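Side-chain contacts in nitrate transport protein (PDB 3KSX), which binds alkanesulfonates in the periplasm, probably handing them to an ABC importer, and is captured here with the sulfonate buffer MOPS: residues G208-F213 and A281-A286; Q277-Q282 and P308-A313. One frame throughout, in Å; residues are numbered along the deposited sequence.

Interaction 1. Residues G208-F213 and A281-A286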
# COMPACT_ATOMS: atom_id res chain seq x y z
N GLY A 208 -14.23 -6.61 1.45
CA GLY A 208 -13.85 -6.46 2.83
C GLY A 208 -12.31 -6.48 2.94
O GLY A 208 -11.75 -7.17 3.82
N LEU A 209 -11.64 -5.67 2.08
CA LEU A 209 -10.17 -5.45 2.25
C LEU A 209 -9.82 -4.80 3.60
O LEU A 209 -10.54 -3.92 4.12
CB LEU A 209 -9.67 -4.55 1.07
CG LEU A 209 -9.88 -5.06 -0.31
CD1 LEU A 209 -9.30 -4.11 -1.34
CD2 LEU A 209 -9.08 -6.36 -0.48
N THR A 210 -8.69 -5.22 4.14
CA THR A 210 -8.26 -4.79 5.44
C THR A 210 -7.79 -3.37 5.53
O THR A 210 -8.07 -2.65 6.52
CB THR A 210 -7.15 -5.73 5.98
OG1 THR A 210 -7.64 -7.08 6.00
CG2 THR A 210 -6.72 -5.34 7.43
N GLY A 211 -7.05 -2.96 4.52
CA GLY A 211 -6.41 -1.64 4.45
C GLY A 211 -4.90 -1.86 4.49
O GLY A 211 -4.34 -2.77 3.83
N GLY A 212 -4.22 -1.00 5.22
CA GLY A 212 -2.75 -1.10 5.21
C GLY A 212 -2.24 -0.84 6.63
O GLY A 212 -3.04 -0.65 7.57
N PHE A 213 -0.91 -0.72 6.77
CA PHE A 213 -0.33 -0.67 8.10
C PHE A 213 0.86 0.27 8.15
O PHE A 213 1.49 0.46 7.09
CB PHE A 213 0.03 -2.10 8.56
CG PHE A 213 -1.16 -2.99 8.74
CD1 PHE A 213 -2.02 -2.78 9.81
CD2 PHE A 213 -1.48 -3.96 7.82
CE1 PHE A 213 -3.12 -3.57 9.99
CE2 PHE A 213 -2.61 -4.76 7.98
CZ PHE A 213 -3.45 -4.53 9.08
N ALA A 281 -9.40 -4.97 17.30
CA ALA A 281 -9.53 -6.40 17.30
C ALA A 281 -9.94 -7.01 15.97
O ALA A 281 -9.34 -7.98 15.49
CB ALA A 281 -10.39 -6.87 18.47
N GLN A 282 -10.92 -6.40 15.32
CA GLN A 282 -11.42 -6.92 14.07
C GLN A 282 -10.39 -6.79 12.95
O GLN A 282 -10.31 -7.66 12.12
CB GLN A 282 -12.75 -6.23 13.67
CG GLN A 282 -13.95 -6.57 14.57
CD GLN A 282 -14.09 -8.06 14.81
OE1 GLN A 282 -14.02 -8.51 15.96
NE2 GLN A 282 -14.26 -8.83 13.75
N VAL A 283 -9.61 -5.72 12.92
CA VAL A 283 -8.55 -5.52 11.95
C VAL A 283 -7.46 -6.62 12.10
O VAL A 283 -7.05 -7.30 11.10
CB VAL A 283 -7.98 -4.08 12.06
CG1 VAL A 283 -6.67 -4.02 11.43
CG2 VAL A 283 -9.01 -2.94 11.49
N ILE A 284 -7.05 -6.88 13.36
CA ILE A 284 -6.06 -7.95 13.63
C ILE A 284 -6.58 -9.30 13.14
O ILE A 284 -5.90 -10.05 12.41
CB ILE A 284 -5.66 -7.96 15.10
CG1 ILE A 284 -4.97 -6.63 15.47
CG2 ILE A 284 -4.66 -9.17 15.32
CD1 ILE A 284 -5.06 -6.36 16.97
N LYS A 285 -7.78 -9.65 13.52
CA LYS A 285 -8.44 -10.87 13.01
C LYS A 285 -8.48 -10.91 11.49
O LYS A 285 -8.22 -12.00 10.90
CB LYS A 285 -9.88 -10.98 13.65
CG LYS A 285 -9.81 -11.32 15.17
CD LYS A 285 -11.16 -11.38 15.89
CE LYS A 285 -12.02 -12.52 15.47
NZ LYS A 285 -11.59 -13.80 16.09
N ALA A 286 -8.83 -9.78 10.85
CA ALA A 286 -8.90 -9.71 9.35
C ALA A 286 -7.53 -10.03 8.75
O ALA A 286 -7.40 -10.87 7.84
CB ALA A 286 -9.46 -8.29 8.90
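Thr210 and Phe213 pack against Val283 and Ala286 in a van der Waals contact between a loop running into a strand and a helix, where the residues leading into strand 212-217 pass the first turns of helix 281-296. The backbones come closest at Thr210 and Ala286, with 6.3 Å between their CA atoms, and the contact buries 161 Å² in total. Its two halves differ in character. At the helix's second turn the hydroxyl oxygen OG1 of Thr210 lies against the methyl CB of Ala286 at 3.6 Å, a polar atom on an apolar one. One turn earlier, Val283 reaches the ring of Phe213: CG1 stands 3.9 Å from CE1 and about as far from CZ, near the ring plane, so the methyl meets the edge and not a face. With CG1 anti to the backbone N (chi1 161°), Val283 turns this branch to the ring. The same methyl lies 4.2 Å from Thr210 CG2, a long contact between the two halves. Strand 212-217, to which Phe213 belongs, lies between strands 82-86 and 100-106 of a mixed sheet; Tyr102 of the latter meets the Phe213 ring edge-to-face, while Gln287 and Thr290 carry the contact with Thr210 further along helix 281-296.

Interaction 2. Residues Q277-Q282 and P308-A313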
# COMPACT_ATOMS: atom_id res chain seq x y z
N GLN A 277 -4.56 4.92 12.57
CA GLN A 277 -4.99 4.79 13.99
C GLN A 277 -4.59 3.43 14.53
O GLN A 277 -4.00 2.58 13.76
CB GLN A 277 -6.47 4.92 14.05
CG GLN A 277 -7.13 4.21 12.87
CD GLN A 277 -8.54 4.70 12.65
OE1 GLN A 277 -8.81 5.58 11.82
NE2 GLN A 277 -9.47 4.11 13.38
N PRO A 278 -4.89 3.19 15.81
CA PRO A 278 -4.49 1.96 16.41
C PRO A 278 -5.23 0.81 15.78
O PRO A 278 -6.31 0.96 15.23
CB PRO A 278 -4.97 2.09 17.85
CG PRO A 278 -5.01 3.55 18.11
CD PRO A 278 -5.51 4.09 16.80
N LEU A 279 -4.59 -0.33 15.80
CA LEU A 279 -5.21 -1.56 15.31
C LEU A 279 -6.33 -1.99 16.25
O LEU A 279 -6.20 -2.00 17.50
CB LEU A 279 -4.16 -2.72 15.13
CG LEU A 279 -3.22 -2.58 13.88
CD1 LEU A 279 -2.02 -1.66 14.09
CD2 LEU A 279 -2.69 -3.97 13.56
N SER A 280 -7.45 -2.32 15.64
CA SER A 280 -8.61 -2.81 16.44
C SER A 280 -8.60 -4.33 16.42
O SER A 280 -7.95 -4.93 15.54
CB SER A 280 -9.91 -2.27 15.77
OG SER A 280 -10.11 -2.88 14.49
N ALA A 281 -9.40 -4.97 17.30
CA ALA A 281 -9.53 -6.40 17.30
C ALA A 281 -9.94 -7.01 15.97
O ALA A 281 -9.34 -7.98 15.49
CB ALA A 281 -10.39 -6.87 18.47
N GLN A 282 -10.92 -6.40 15.32
CA GLN A 282 -11.42 -6.92 14.07
C GLN A 282 -10.39 -6.79 12.95
O GLN A 282 -10.31 -7.66 12.12
CB GLN A 282 -12.75 -6.23 13.67
CG GLN A 282 -13.95 -6.57 14.57
CD GLN A 282 -14.09 -8.06 14.81
OE1 GLN A 282 -14.02 -8.51 15.96
NE2 GLN A 282 -14.26 -8.83 13.75
N PRO A 308 1.13 -11.83 17.66
CA PRO A 308 2.28 -11.42 18.52
C PRO A 308 3.15 -10.27 17.98
O PRO A 308 4.05 -9.82 18.69
CB PRO A 308 3.15 -12.66 18.59
CG PRO A 308 2.30 -13.82 18.05
CD PRO A 308 1.17 -13.26 17.26
N ALA A 309 2.92 -9.87 16.73
CA ALA A 309 3.58 -8.74 16.10
C ALA A 309 2.80 -7.44 16.29
O ALA A 309 3.21 -6.43 15.77
CB ALA A 309 3.84 -9.04 14.62
N VAL A 310 1.64 -7.46 16.98
CA VAL A 310 0.84 -6.21 17.12
C VAL A 310 1.34 -5.39 18.32
O VAL A 310 1.56 -5.95 19.43
CB VAL A 310 -0.66 -6.51 17.30
CG1 VAL A 310 -1.41 -5.19 17.60
CG2 VAL A 310 -1.20 -7.21 16.07
N TRP A 311 1.59 -4.11 18.11
CA TRP A 311 1.97 -3.23 19.19
C TRP A 311 0.99 -2.03 19.35
O TRP A 311 0.42 -1.51 18.39
CB TRP A 311 3.37 -2.77 18.93
CG TRP A 311 3.94 -1.64 19.78
CD1 TRP A 311 4.84 -1.76 20.78
CD2 TRP A 311 3.68 -0.23 19.61
NE1 TRP A 311 5.20 -0.49 21.24
CE2 TRP A 311 4.50 0.45 20.54
CE3 TRP A 311 2.88 0.52 18.74
CZ2 TRP A 311 4.49 1.86 20.66
CZ3 TRP A 311 2.88 1.94 18.86
CH2 TRP A 311 3.70 2.57 19.80
N ARG A 312 0.79 -1.61 20.60
CA ARG A 312 -0.01 -0.41 20.90
C ARG A 312 0.77 0.29 21.99
O ARG A 312 1.31 -0.38 22.88
CB ARG A 312 -1.35 -0.81 21.51
CG ARG A 312 -2.35 0.37 21.66
CD ARG A 312 -3.53 -0.05 22.51
NE ARG A 312 -4.44 1.09 22.68
CZ ARG A 312 -5.51 1.31 21.93
NH1 ARG A 312 -5.83 0.47 20.95
NH2 ARG A 312 -6.27 2.39 22.16
N ALA A 313 0.84 1.62 21.93
CA ALA A 313 1.46 2.32 23.05
C ALA A 313 0.55 2.29 24.27
O ALA A 313 1.08 2.15 25.37
CB ALA A 313 1.89 3.74 22.69
O HOH W 1 -2.27 -0.57 17.74
O HOH W 2 -4.35 -1.46 19.26
O HOH W 3 -8.44 0.13 18.87
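Pro278 and Arg312 meet at the protein surface, where the segment leading into helix 281-296 runs beside the C-terminal tail of the modelled chain. Arg312 sets out with CG anti to the backbone N (chi1 -171°) and stays extended as far as NE; only at chi4, 95°, does the guanidinium turn out of the line of the chain. This long reach lays the guanidinium against the proline ring, with Pro278 CB 3.6 Å from Arg312 NH1 and Pro278 CG over one face. The carbonyl O of Leu279 lies at the edge of the same group, near its plane, but at 4.3 Å from Arg312 NH1 it is too distant for a direct bond. Water bridges the two: one molecule donates to Leu279 O at 2.6 Å and accepts from Arg312 NH1 at 3.0 Å, and another, in the guanidinium plane at its edge, forms a second, weak bridge between the same two atoms. A separate water accepts from Leu279 N and donates to Trp311 O, so both backbone polar groups of Leu279 are tied to the tail through solvent. On the side of strand 100-106, CD2 of Leu279 and CG2 of Val310 touch loosely at 4.4 Å. Leu279 also packs on Tyr102, which makes backbone hydrogen bonds to Ala309 and Trp311 and so sets the tail along that strand. The chemistry is thus layered: a modest apolar contact toward the protein and, on the solvent side, an arginine resting on a proline. The attachment is largely water-mediated, without a direct hydrogen bond or salt bridge between the segments.

Overall arrangement
Interactions 1 and 2 adjoin at the start of helix 281-296, with centres about 10 Å apart and on the same side of the chain's centre. They share Ala281 and Gln282, and Ser280 OG of interaction 2 caps the helix by bonding to Val283 N of interaction 1. Side chains fuse the two: Phe213 CE1 lies 3.6 Å from Leu279 CD2, and Ile284 CG1 lies 3.9 Å from Val310 CG2 and 4.0 Å from Leu279 CD2. Leu279 therefore joins the Phe213 side to the tail side. Thr210 and Phe213 of interaction 1 are buried, whereas Pro278 and Arg312 of interaction 2 are exposed; the contact centres lie about 13 and 18 Å, respectively, from the chain's centre.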